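Local coordinates for protein formate dehydrogenase subunit beta (PDB 1H0H) that serves as the electron-transfer subunit of a formate dehydrogenase, carrying three [4Fe-4S] clusters for the reversible two-electron oxidation of formate to carbon dioxide, at residues 55-60 and 205-210; 111-116 and 125-130; 151-154 and 160-163; 164-169 and 194-199. All blocks are in the same frame, centred on the assembly; numbering follows the deposited sequence. Where two conformers were deposited one is given.

Contact 1: 55-60 and 205-210; sequences HEQEID and PKLYHE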
loop_
_atom_site.group_PDB
_atom_site.type_symbol
_atom_site.label_atom_id
_atom_site.label_comp_id
_atom_site.label_asym_id
_atom_site.label_seq_id
_atom_site.Cartn_x
_atom_site.Cartn_y
_atom_site.Cartn_z
ATOM N N HIS B 55 0.135 26.397 4.995
ATOM C CA HIS B 55 0.069 27.165 6.245
ATOM C C HIS B 55 -0.988 26.667 7.216
ATOM O O HIS B 55 -2.189 26.606 6.902
ATOM C CB HIS B 55 -0.166 28.657 5.974
ATOM C CG HIS B 55 1.005 29.344 5.347
ATOM N ND1 HIS B 55 0.982 29.827 4.056
ATOM C CD2 HIS B 55 2.251 29.595 5.818
ATOM C CE1 HIS B 55 2.153 30.370 3.765
ATOM N NE2 HIS B 55 2.940 30.247 4.818
ATOM N N GLU B 56 -0.541 26.326 8.405
ATOM C CA GLU B 56 -1.455 25.920 9.441
ATOM C C GLU B 56 -2.210 27.150 9.891
ATOM O O GLU B 56 -1.613 28.224 10.028
ATOM C CB GLU B 56 -0.704 25.324 10.623
ATOM C CG GLU B 56 -0.222 23.922 10.339
ATOM C CD GLU B 56 0.229 23.217 11.577
ATOM O OE1 GLU B 56 -0.022 23.689 12.717
ATOM O OE2 GLU B 56 0.858 22.178 11.406
ATOM N N GLN B 57 -3.515 27.004 10.108
ATOM C CA GLN B 57 -4.333 28.125 10.572
ATOM C C GLN B 57 -5.438 27.618 11.445
ATOM O O GLN B 57 -6.146 26.680 11.082
ATOM C CB GLN B 57 -4.967 28.907 9.399
ATOM C CG GLN B 57 -4.001 29.478 8.375
ATOM C CD GLN B 57 -3.193 30.665 8.914
ATOM O OE1 GLN B 57 -3.319 31.012 10.076
ATOM N NE2 GLN B 57 -2.377 31.288 8.051
ATOM N N GLU B 58 -5.577 28.231 12.608
ATOM C CA GLU B 58 -6.659 27.894 13.502
ATOM C C GLU B 58 -7.825 28.755 13.076
ATOM O O GLU B 58 -7.749 29.975 13.075
ATOM C CB GLU B 58 -6.264 28.182 14.943
ATOM C CG GLU B 58 -7.174 27.589 15.996
ATOM C CD GLU B 58 -6.531 27.663 17.369
ATOM O OE1 GLU B 58 -5.553 28.435 17.517
ATOM O OE2 GLU B 58 -6.983 26.948 18.296
ATOM N N ILE B 59 -8.900 28.113 12.671
ATOM C CA ILE B 59 -10.067 28.835 12.224
ATOM C C ILE B 59 -11.264 28.436 13.062
ATOM O O ILE B 59 -11.619 27.255 13.128
ATOM C CB ILE B 59 -10.322 28.521 10.756
ATOM C CG1 ILE B 59 -9.193 29.098 9.905
ATOM C CG2 ILE B 59 -11.676 29.079 10.315
ATOM C CD1 ILE B 59 -9.296 28.760 8.473
ATOM N N ASP B 60 -11.873 29.425 13.712
ATOM C CA ASP B 60 -13.037 29.196 14.563
ATOM C C ASP B 60 -12.719 28.139 15.615
ATOM O O ASP B 60 -13.499 27.215 15.863
ATOM C CB ASP B 60 -14.266 28.789 13.738
ATOM C CG ASP B 60 -14.843 29.946 12.939
ATOM O OD1 ASP B 60 -14.728 31.104 13.396
ATOM O OD2 ASP B 60 -15.420 29.789 11.842
ATOM N N PRO B 205 -7.450 35.540 2.044
ATOM C CA PRO B 205 -6.312 35.197 1.176
ATOM C C PRO B 205 -4.935 35.228 1.836
ATOM O O PRO B 205 -4.073 34.372 1.555
ATOM C CB PRO B 205 -6.391 36.272 0.080
ATOM C CG PRO B 205 -7.833 36.533 -0.075
ATOM C CD PRO B 205 -8.439 36.375 1.330
ATOM N N LYS B 206 -4.745 36.188 2.732
ATOM C CA LYS B 206 -3.483 36.361 3.425
ATOM C C LYS B 206 -3.182 35.227 4.424
ATOM O O LYS B 206 -2.059 35.091 4.916
ATOM C CB LYS B 206 -3.416 37.761 4.050
ATOM C CG LYS B 206 -3.190 38.875 3.001
ATOM C CD LYS B 206 -3.216 40.270 3.632
ATOM C CE LYS B 206 -2.944 41.364 2.620
ATOM N NZ LYS B 206 -3.722 41.192 1.344
ATOM N N LEU B 207 -4.180 34.415 4.722
ATOM C CA LEU B 207 -3.966 33.238 5.565
ATOM C C LEU B 207 -3.357 32.131 4.706
ATOM O O LEU B 207 -2.740 31.194 5.222
ATOM C CB LEU B 207 -5.277 32.759 6.180
ATOM C CG LEU B 207 -5.866 33.728 7.192
ATOM C CD1 LEU B 207 -7.218 33.277 7.640
ATOM C CD2 LEU B 207 -4.916 33.857 8.358
ATOM N N TYR B 208 -3.511 32.246 3.397
ATOM C CA TYR B 208 -2.892 31.278 2.481
ATOM C C TYR B 208 -1.496 31.723 2.072
ATOM O O TYR B 208 -0.557 30.917 2.019
ATOM C CB TYR B 208 -3.724 31.083 1.215
ATOM C CG TYR B 208 -5.055 30.390 1.423
ATOM C CD1 TYR B 208 -6.122 31.045 2.047
ATOM C CD2 TYR B 208 -5.253 29.092 0.972
ATOM C CE1 TYR B 208 -7.342 30.409 2.235
ATOM C CE2 TYR B 208 -6.484 28.452 1.134
ATOM C CZ TYR B 208 -7.521 29.105 1.767
ATOM O OH TYR B 208 -8.736 28.451 1.941
ATOM N N HIS B 209 -1.355 33.007 1.778
ATOM C CA HIS B 209 -0.068 33.537 1.339
ATOM C C HIS B 209 -0.132 35.045 1.394
ATOM O O HIS B 209 -1.160 35.638 1.040
ATOM C CB HIS B 209 0.242 33.070 -0.087
ATOM C CG HIS B 209 1.533 33.583 -0.628
ATOM N ND1 HIS B 209 2.691 33.604 0.116
ATOM C CD2 HIS B 209 1.852 34.097 -1.843
ATOM C CE1 HIS B 209 3.675 34.089 -0.622
ATOM N NE2 HIS B 209 3.189 34.407 -1.811
ATOM N N GLU B 210 0.945 35.657 1.878
ATOM C CA GLU B 210 0.963 37.117 2.076
ATOM C C GLU B 210 0.720 37.881 0.794
ATOM O O GLU B 210 0.252 39.021 0.812
ATOM C CB GLU B 210 2.281 37.563 2.710
ATOM C CG GLU B 210 3.544 37.212 1.925
ATOM C CD GLU B 210 4.830 37.611 2.671
ATOM O OE1 GLU B 210 4.816 38.595 3.457
ATOM O OE2 GLU B 210 5.861 36.930 2.485
HETATM O O HOH W 1 -0.833 33.748 7.904
#

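Contact 2: 111-116 and 125-130; sequences EDYESV and PRKVAE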
loop_
_atom_site.group_PDB
_atom_site.type_symbol
_atom_site.label_atom_id
_atom_site.label_comp_id
_atom_site.label_asym_id
_atom_site.label_seq_id
_atom_site.Cartn_x
_atom_site.Cartn_y
_atom_site.Cartn_z
ATOM N N GLU B 111 19.223 46.049 -17.759
ATOM C CA GLU B 111 20.090 46.663 -16.769
ATOM C C GLU B 111 19.355 46.774 -15.421
ATOM O O GLU B 111 19.979 46.652 -14.369
ATOM C CB GLU B 111 20.654 48.009 -17.237
ATOM C CG GLU B 111 19.662 49.152 -17.305
ATOM C CD GLU B 111 20.299 50.460 -17.764
ATOM O OE1 GLU B 111 21.194 50.427 -18.642
ATOM O OE2 GLU B 111 19.904 51.531 -17.248
ATOM N N ASP B 112 18.035 46.965 -15.460
ATOM C CA ASP B 112 17.280 47.156 -14.231
ATOM C C ASP B 112 16.309 46.018 -13.920
ATOM O O ASP B 112 15.096 46.125 -14.077
ATOM C CB ASP B 112 16.547 48.492 -14.255
ATOM C CG ASP B 112 15.869 48.807 -12.933
ATOM O OD1 ASP B 112 16.140 48.100 -11.931
ATOM O OD2 ASP B 112 15.058 49.762 -12.812
ATOM N N TYR B 113 16.834 44.916 -13.441
ATOM C CA TYR B 113 15.935 43.825 -13.142
ATOM C C TYR B 113 15.139 44.032 -11.847
ATOM O O TYR B 113 14.053 43.492 -11.710
ATOM C CB TYR B 113 16.700 42.518 -13.049
ATOM C CG TYR B 113 17.475 42.398 -11.765
ATOM C CD1 TYR B 113 16.862 41.946 -10.620
ATOM C CD2 TYR B 113 18.819 42.743 -11.703
ATOM C CE1 TYR B 113 17.555 41.822 -9.447
ATOM C CE2 TYR B 113 19.526 42.619 -10.524
ATOM C CZ TYR B 113 18.878 42.163 -9.404
ATOM O OH TYR B 113 19.541 42.020 -8.202
ATOM N N GLU B 114 15.680 44.785 -10.893
ATOM C CA GLU B 114 15.007 44.907 -9.612
ATOM C C GLU B 114 13.627 45.516 -9.751
ATOM O O GLU B 114 12.686 45.111 -9.051
ATOM C CB GLU B 114 15.828 45.718 -8.619
ATOM C CG GLU B 114 17.124 45.060 -8.217
ATOM C CD GLU B 114 17.917 45.952 -7.295
ATOM O OE1 GLU B 114 17.455 46.138 -6.153
ATOM O OE2 GLU B 114 18.955 46.514 -7.724
ATOM N N SER B 115 13.515 46.481 -10.657
ATOM C CA SER B 115 12.275 47.198 -10.860
ATOM C C SER B 115 11.240 46.261 -11.447
ATOM O O SER B 115 10.058 46.374 -11.128
ATOM C CB SER B 115 12.482 48.395 -11.789
ATOM O OG SER B 115 13.132 49.473 -11.111
ATOM N N VAL B 116 11.696 45.325 -12.280
ATOM C CA VAL B 116 10.807 44.335 -12.903
ATOM C C VAL B 116 10.227 43.453 -11.786
ATOM O O VAL B 116 9.015 43.261 -11.714
ATOM C CB VAL B 116 11.567 43.485 -13.955
ATOM C CG1 VAL B 116 10.698 42.338 -14.530
ATOM C CG2 VAL B 116 12.059 44.373 -15.071
ATOM N N PRO B 125 8.464 36.767 -10.084
ATOM C CA PRO B 125 9.676 36.557 -10.909
ATOM C C PRO B 125 10.959 36.377 -10.115
ATOM O O PRO B 125 11.136 37.020 -9.086
ATOM C CB PRO B 125 9.818 37.861 -11.706
ATOM C CG PRO B 125 8.673 38.718 -11.376
ATOM C CD PRO B 125 7.877 38.106 -10.286
ATOM N N ARG B 126 11.871 35.560 -10.622
ATOM C CA ARG B 126 13.123 35.307 -9.885
ATOM C C ARG B 126 14.351 35.315 -10.791
ATOM O O ARG B 126 14.292 34.885 -11.926
ATOM C CB ARG B 126 13.024 33.980 -9.118
ATOM C CG ARG B 126 12.005 34.003 -8.007
ATOM C CD ARG B 126 12.427 34.827 -6.823
ATOM N NE ARG B 126 11.464 34.814 -5.729
ATOM C CZ ARG B 126 10.486 35.700 -5.590
ATOM N NH1 ARG B 126 10.298 36.661 -6.492
ATOM N NH2 ARG B 126 9.679 35.600 -4.559
ATOM N N LYS B 127 15.455 35.827 -10.263
ATOM C CA LYS B 127 16.693 35.955 -11.001
ATOM C C LYS B 127 17.654 34.814 -10.681
ATOM O O LYS B 127 17.804 34.433 -9.529
ATOM C CB LYS B 127 17.382 37.257 -10.582
ATOM C CG LYS B 127 18.548 37.669 -11.465
ATOM C CD LYS B 127 19.321 38.879 -10.851
ATOM C CE LYS B 127 20.213 38.460 -9.666
ATOM N NZ LYS B 127 21.517 37.830 -10.055
ATOM N N VAL B 128 18.343 34.310 -11.704
ATOM C CA VAL B 128 19.374 33.297 -11.491
ATOM C C VAL B 128 20.574 34.009 -10.831
ATOM O O VAL B 128 20.796 35.205 -11.044
ATOM C CB VAL B 128 19.819 32.687 -12.829
ATOM C CG1 VAL B 128 20.650 33.703 -13.610
ATOM C CG2 VAL B 128 20.585 31.378 -12.613
ATOM N N ALA B 129 21.358 33.289 -10.046
ATOM C CA ALA B 129 22.457 33.934 -9.330
ATOM C C ALA B 129 23.476 34.648 -10.206
ATOM O O ALA B 129 23.871 35.788 -9.931
ATOM C CB ALA B 129 23.184 32.907 -8.442
ATOM N N GLU B 130 23.911 33.982 -11.263
ATOM C CA GLU B 130 25.074 34.467 -11.989
ATOM C C GLU B 130 24.865 35.628 -12.992
ATOM O O GLU B 130 25.836 36.129 -13.555
ATOM C CB GLU B 130 25.763 33.269 -12.655
ATOM C CG GLU B 130 26.206 32.181 -11.671
ATOM C CD GLU B 130 25.086 31.244 -11.206
ATOM O OE1 GLU B 130 23.900 31.495 -11.512
ATOM O OE2 GLU B 130 25.399 30.244 -10.521
#

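Contact 3: 151-154 and 160-163; sequences ACVT and AMNF. With SF4 (iron/sulfur cluster), chain M.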
loop_
_atom_site.group_PDB
_atom_site.type_symbol
_atom_site.label_atom_id
_atom_site.label_comp_id
_atom_site.label_asym_id
_atom_site.label_seq_id
_atom_site.Cartn_x
_atom_site.Cartn_y
_atom_site.Cartn_z
ATOM N N ALA B 151 1.327 21.145 -17.547
ATOM C CA ALA B 151 1.805 20.008 -16.762
ATOM C C ALA B 151 1.206 19.941 -15.363
ATOM O O ALA B 151 0.892 18.852 -14.870
ATOM C CB ALA B 151 3.262 20.019 -16.684
ATOM N N CYS B 152 1.072 21.093 -14.711
ATOM C CA CYS B 152 0.505 21.093 -13.382
ATOM C C CYS B 152 -0.962 20.698 -13.394
ATOM O O CYS B 152 -1.421 19.987 -12.510
ATOM C CB CYS B 152 0.702 22.446 -12.678
ATOM S SG CYS B 152 0.044 23.815 -13.648
ATOM N N VAL B 153 -1.699 21.172 -14.377
ATOM C CA VAL B 153 -3.118 20.873 -14.504
ATOM C C VAL B 153 -3.337 19.410 -14.792
ATOM O O VAL B 153 -4.153 18.755 -14.156
ATOM C CB VAL B 153 -3.736 21.729 -15.628
ATOM C CG1 VAL B 153 -5.151 21.258 -15.944
ATOM C CG2 VAL B 153 -3.690 23.216 -15.237
ATOM N N THR B 154 -2.602 18.882 -15.760
ATOM C CA THR B 154 -2.678 17.466 -16.073
ATOM C C THR B 154 -2.354 16.599 -14.845
ATOM O O THR B 154 -2.986 15.556 -14.608
ATOM C CB THR B 154 -1.687 17.171 -17.205
ATOM O OG1 THR B 154 -2.087 17.909 -18.375
ATOM C CG2 THR B 154 -1.773 15.716 -17.671
ATOM N N ALA B 160 -8.360 20.458 -8.429
ATOM C CA ALA B 160 -8.027 21.782 -7.897
ATOM C C ALA B 160 -7.527 22.677 -9.044
ATOM O O ALA B 160 -7.872 23.865 -9.126
ATOM C CB ALA B 160 -6.997 21.673 -6.821
ATOM N N MET B 161 -6.712 22.112 -9.927
ATOM C CA MET B 161 -6.183 22.870 -11.069
ATOM C C MET B 161 -7.093 22.666 -12.252
ATOM O O MET B 161 -7.471 21.538 -12.556
ATOM C CB MET B 161 -4.770 22.410 -11.462
ATOM C CG MET B 161 -3.672 22.679 -10.449
ATOM S SD MET B 161 -3.425 24.445 -10.133
ATOM C CE MET B 161 -2.949 25.065 -11.824
ATOM N N ASN B 162 -7.443 23.762 -12.924
ATOM C CA ASN B 162 -8.256 23.709 -14.133
ATOM C C ASN B 162 -7.702 24.704 -15.120
ATOM O O ASN B 162 -7.218 25.748 -14.723
ATOM C CB ASN B 162 -9.698 24.074 -13.817
ATOM C CG ASN B 162 -10.290 23.187 -12.754
ATOM O OD1 ASN B 162 -10.913 22.185 -13.077
ATOM N ND2 ASN B 162 -10.098 23.544 -11.477
ATOM N N PHE B 163 -7.827 24.406 -16.405
ATOM C CA PHE B 163 -7.310 25.260 -17.465
ATOM C C PHE B 163 -8.262 25.296 -18.643
ATOM O O PHE B 163 -8.921 24.290 -18.969
ATOM C CB PHE B 163 -5.948 24.739 -17.938
ATOM C CG PHE B 163 -5.405 25.438 -19.158
ATOM C CD1 PHE B 163 -4.628 26.577 -19.035
ATOM C CD2 PHE B 163 -5.648 24.943 -20.431
ATOM C CE1 PHE B 163 -4.116 27.220 -20.154
ATOM C CE2 PHE B 163 -5.137 25.583 -21.546
ATOM C CZ PHE B 163 -4.365 26.713 -21.407
HETATM FE FE1 SF4 M . 3.257 25.073 -16.729
HETATM FE FE2 SF4 M . 1.926 24.973 -14.326
HETATM FE FE3 SF4 M . 3.156 27.313 -15.154
HETATM FE FE4 SF4 M . 4.652 25.143 -14.355
HETATM S S1 SF4 M . 3.134 26.368 -13.097
HETATM S S2 SF4 M . 4.947 26.485 -16.192
HETATM S S3 SF4 M . 3.463 23.405 -15.028
HETATM S S4 SF4 M . 1.444 26.348 -16.282
HETATM O O HOH W 2 -6.780 18.863 -13.343
#

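Contact 4: 164-169 and 194-199; sequences GDLSEM and DVRVIF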
loop_
_atom_site.group_PDB
_atom_site.type_symbol
_atom_site.label_atom_id
_atom_site.label_comp_id
_atom_site.label_asym_id
_atom_site.label_seq_id
_atom_site.Cartn_x
_atom_site.Cartn_y
_atom_site.Cartn_z
ATOM N N GLY B 164 -8.355 26.451 -19.293
ATOM C CA GLY B 164 -9.158 26.557 -20.501
ATOM C C GLY B 164 -9.212 27.986 -21.027
ATOM O O GLY B 164 -8.342 28.794 -20.761
ATOM N N ASP B 165 -10.233 28.295 -21.815
ATOM C CA ASP B 165 -10.416 29.665 -22.275
ATOM C C ASP B 165 -10.731 30.498 -21.048
ATOM O O ASP B 165 -11.384 30.027 -20.116
ATOM C CB ASP B 165 -11.523 29.744 -23.306
ATOM C CG ASP B 165 -11.157 29.023 -24.570
ATOM O OD1 ASP B 165 -9.943 28.890 -24.838
ATOM O OD2 ASP B 165 -12.000 28.542 -25.349
ATOM N N LEU B 166 -10.242 31.724 -21.043
ATOM C CA LEU B 166 -10.421 32.615 -19.907
ATOM C C LEU B 166 -11.858 32.762 -19.425
ATOM O O LEU B 166 -12.130 32.641 -18.233
ATOM C CB LEU B 166 -9.853 34.005 -20.218
ATOM C CG LEU B 166 -9.865 34.952 -19.019
ATOM C CD1 LEU B 166 -9.049 34.353 -17.851
ATOM C CD2 LEU B 166 -9.319 36.325 -19.408
ATOM N N SER B 167 -12.763 33.049 -20.345
ATOM C CA SER B 167 -14.177 33.190 -20.014
ATOM C C SER B 167 -14.711 31.974 -19.246
ATOM O O SER B 167 -15.391 32.125 -18.235
ATOM C CB SER B 167 -15.001 33.388 -21.285
ATOM O OG SER B 167 -14.731 34.643 -21.888
ATOM N N GLU B 168 -14.408 30.772 -19.733
ATOM C CA GLU B 168 -14.890 29.535 -19.099
ATOM C C GLU B 168 -14.356 29.396 -17.686
ATOM O O GLU B 168 -15.080 28.973 -16.779
ATOM C CB GLU B 168 -14.474 28.312 -19.913
ATOM C CG GLU B 168 -15.354 28.088 -21.125
ATOM C CD GLU B 168 -14.704 27.221 -22.192
ATOM O OE1 GLU B 168 -13.824 26.376 -21.830
ATOM O OE2 GLU B 168 -15.075 27.411 -23.391
ATOM N N MET B 169 -13.090 29.763 -17.513
ATOM C CA MET B 169 -12.431 29.706 -16.208
ATOM C C MET B 169 -12.994 30.767 -15.251
ATOM O O MET B 169 -13.203 30.504 -14.054
ATOM C CB MET B 169 -10.937 29.872 -16.388
ATOM C CG MET B 169 -10.263 28.675 -17.058
ATOM S SD MET B 169 -10.537 27.070 -16.197
ATOM C CE MET B 169 -11.758 26.351 -17.292
ATOM N N ASP B 194 -8.322 40.925 -12.747
ATOM C CA ASP B 194 -7.000 41.376 -13.206
ATOM C C ASP B 194 -6.009 40.312 -13.669
ATOM O O ASP B 194 -4.974 40.638 -14.296
ATOM C CB ASP B 194 -6.332 42.215 -12.112
ATOM C CG ASP B 194 -7.244 43.298 -11.552
ATOM O OD1 ASP B 194 -7.625 44.188 -12.315
ATOM O OD2 ASP B 194 -7.611 43.357 -10.351
ATOM N N VAL B 195 -6.302 39.047 -13.380
ATOM C CA VAL B 195 -5.339 37.987 -13.669
ATOM C C VAL B 195 -5.939 36.841 -14.473
ATOM O O VAL B 195 -7.149 36.714 -14.565
ATOM C CB VAL B 195 -4.760 37.407 -12.357
ATOM C CG1 VAL B 195 -4.162 38.535 -11.508
ATOM C CG2 VAL B 195 -5.832 36.683 -11.565
ATOM N N ARG B 196 -5.083 36.001 -15.048
ATOM C CA ARG B 196 -5.573 34.831 -15.772
ATOM C C ARG B 196 -5.573 33.564 -14.911
ATOM O O ARG B 196 -6.333 32.633 -15.164
ATOM C CB ARG B 196 -4.776 34.610 -17.058
ATOM C CG ARG B 196 -5.054 35.676 -18.121
ATOM C CD ARG B 196 -4.120 35.565 -19.319
ATOM N NE ARG B 196 -4.399 36.631 -20.255
ATOM C CZ ARG B 196 -5.426 36.615 -21.089
ATOM N NH1 ARG B 196 -6.228 35.564 -21.087
ATOM N NH2 ARG B 196 -5.664 37.640 -21.919
ATOM N N VAL B 197 -4.726 33.531 -13.895
ATOM C CA VAL B 197 -4.726 32.421 -12.962
ATOM C C VAL B 197 -5.571 32.845 -11.764
ATOM O O VAL B 197 -5.115 33.623 -10.908
ATOM C CB VAL B 197 -3.291 32.036 -12.520
ATOM C CG1 VAL B 197 -3.324 30.860 -11.540
ATOM C CG2 VAL B 197 -2.440 31.645 -13.717
ATOM N N ILE B 198 -6.803 32.336 -11.693
ATOM C CA ILE B 198 -7.730 32.762 -10.653
ATOM C C ILE B 198 -7.834 31.778 -9.469
ATOM O O ILE B 198 -8.345 30.667 -9.642
ATOM C CB ILE B 198 -9.144 33.001 -11.229
ATOM C CG1 ILE B 198 -9.118 33.972 -12.418
ATOM C CG2 ILE B 198 -10.081 33.524 -10.101
ATOM C CD1 ILE B 198 -10.455 34.041 -13.209
ATOM N N PHE B 199 -7.344 32.170 -8.289
ATOM C CA PHE B 199 -7.458 31.323 -7.090
ATOM C C PHE B 199 -8.723 31.600 -6.273
ATOM O O PHE B 199 -9.092 32.769 -6.050
ATOM C CB PHE B 199 -6.295 31.511 -6.133
ATOM C CG PHE B 199 -4.966 31.113 -6.679
ATOM C CD1 PHE B 199 -4.249 31.992 -7.463
ATOM C CD2 PHE B 199 -4.399 29.878 -6.346
ATOM C CE1 PHE B 199 -3.012 31.655 -7.919
ATOM C CE2 PHE B 199 -3.155 29.524 -6.812
ATOM C CZ PHE B 199 -2.465 30.412 -7.617
#

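Contact 1: 55-60 and 205-210
The backbones of strand 51-59 and the turn 205-208 pass with the CA atoms of His55 and Tyr208 6.3 Å apart and those of Gln57 and Leu207 7.2 Å apart. From alternate positions on one face of the strand, His55 and Gln57 direct their side chains at the turn, and both reach for backbone carbonyls. His55 ND1 donates to Tyr208 O at 2.8 Å, a bent bond with an N-H...O angle of 136°; the oxygen sits at the edge of the imidazole, slightly tilted from its plane, while the nitrogen lies above the carbonyl plane. One carbonyl earlier, Gln57 NE2 donates to Leu207 O at 2.9 Å, here in the carbonyl plane and on a lone pair. A bend at chi2 (-71°) turns the amide toward Leu207, whose side chain it crosses obliquely, with NE2 3.6 Å from Leu207 CD2 and OE1 3.7 Å from the same methyl. The strand belongs to an antiparallel beta hairpin with 62-70, in which His55 pairs with Leu66 and Gln57 with Asp64; the contact thus fastens the segment following the last strand, 197-201, to this hairpin. Water 1 extends the grip, accepting from Gln57 NE2 at 2.9 Å and giving a weak bond to Lys206 O. Within the turn, Pro205 O receives both Tyr208 N and His209 N. The Tyr208 side chain packs on Leu66 and Phe68, its hydroxyl bonded to Ala202 N, whereas Glu56 forms a salt bridge with a basic side chain of the other protein chain.

Contact 2: 111-116 and 125-130
Lys127 sets its CD methylene over the centre of one face of the Tyr113 ring, a CH-pi contact in which CD stands 3.6 Å from the ring centroid and only 10° off the normal. CE continues toward the phenol end, 3.9 Å from Tyr113 OH. The ammonium group is turned past the ring by bends at chi3 (76°) and chi4 (79°), which leave NZ 5.6 Å from the centroid, at most a weak cation-pi attraction. Its stronger partners are backbone oxygens: NZ donates to Val128 O at 2.9 Å and is also hydrogen-bonded to Ser131 O, so the tip of the lysine is tied to its own turn. The opposite face of the tyrosine ring is met by Glu114 CG, offset toward the rim, and the phenol also packs on Asn132 and Met134. At the helix start, just before Tyr113, Asp112 is the N-cap: OD2 takes the Ser115 hydroxyl at 2.6 Å, and OD1 accepts weakly from Ser115 N. On the other segment, Arg126 NH1 bonds to Pro125 O, while NH2 forms salt bridges with Asp43 and Asp123. The arrangement joins an aspartate N-capped helix, 113-119, to the short antiparallel hairpin 126-127/134-135 at the surface of the dicluster ferredoxin domain, with Pro125 lining the pocket of a [4Fe-4S] cluster.

Contact 3: 151-154 and 160-163
With CG beside the backbone N (chi1 -66°), bends at chi2 (-62°) and chi3 (-61°) curl Met161 so that its CE methyl comes back to the helix segment 151-154, 3.7 Å from Cys152 SG. That sulfur stands between the cysteine's own backbone N and carbonyl carbon, and binds iron FE2 of the [4Fe-4S] cluster at 2.3 Å. The methionine methyl therefore packs against a cluster-ligating thiolate and gives it an apolar neighbour. Ala151 CB adds a contact with the inorganic sulfur S3 at 3.8 Å. Val153 fills the middle of the interface: its CG2 lies 4.0 Å from Met161 CE and 3.8 Å from Phe163 CB, and its CA meets Met161 CB. The valine and phenylalanine side chains cross at about a right angle, and the phenyl ring leads away to an edge-to-face meeting with Phe4. No direct hydrogen bond joins the segments; water 2 does so instead, donating to Val153 O at 2.8 Å and to Met161 O at 2.9 Å. Met161 also touches a second cluster, the one bound by Cys156, so the contact lies between two of the ferredoxin-type centres. Helix 151-155 packs against strand 161-163, at the edge of the mixed sheet within this chain, whose antiparallel neighbour 2-7 supplies Phe4 to Val153, while helix 16-25 brings Cys17 to Cys152.

Contact 4: 164-169 and 194-199
Leu166, in the first turn of helix 166-180, and Arg196, just before strand 197-201, bury most of the surface between these segments, with Ile198 next. The helix follows strand 161-163 and packs against the mixed sheet ordered 161-163, 2-7, 197-201, 188-189, so the contact sets the helix start beside the lead-in to a central strand. Leu166 CA lies 6.7 Å from Arg196 CA. With CG opposite the backbone N (chi1 -174°), the leucine projects its two methyls to different parts of the arginine; they belong to one of two modelled conformers, so their contacts are tentative. CD1 reaches the main chain, 4.1 Å from Arg196 CA, and approaches Val195 O more distantly, at 4.5 Å. The arginine runs extended from CG to NE before turning at chi4 (-78°), which directs the NH1 end toward the leucine, whose CD2 meets the group obliquely; the two side chains cross at about a right angle. NH1 has a polar partner as well, the carbonyl oxygen of Lys2, so the leucine packs against a guanidinium already anchored to the N-terminal strand. The backbone of Arg196 adds hydrogen bonds with Phe4 and Arg73, tying it to the same strand and to the loop of a cluster-binding cysteine motif. Ile198 points toward the helix, and its side chain packs on Glu170 and Ala173, one turn or two beyond Leu166. At the helix start, Met169 N donates to Asp165 O at 3.1 Å. In this leucine conformer, the nearest approach across the two segments is Leu166 CD2 to Arg196 NH1, at 3.6 Å.

Contacts 3 and 4 are neighbours, their centres 12 Å apart, and touch through Met169 SD, which lies 3.8 Å from both Asn162 C and Phe163 C; strand 161-163 leads directly into helix 166-180. Contact 2 lies on the opposite side of the chain's centre, about 28 Å from contact 3 and 27 Å from contact 4 between centres. Contact 1 spans the sequence around the other three; its centre is about 23 Å from those of contacts 3 and 4 and 29 Å from that of contact 2. Contact 3 ligates one cluster and borders a second, and Pro125 of contact 2 lines the third. The side chain of Val195 in contact 4 is about 6 Å from a cluster, that of Tyr208 in contact 1 about 11 Å.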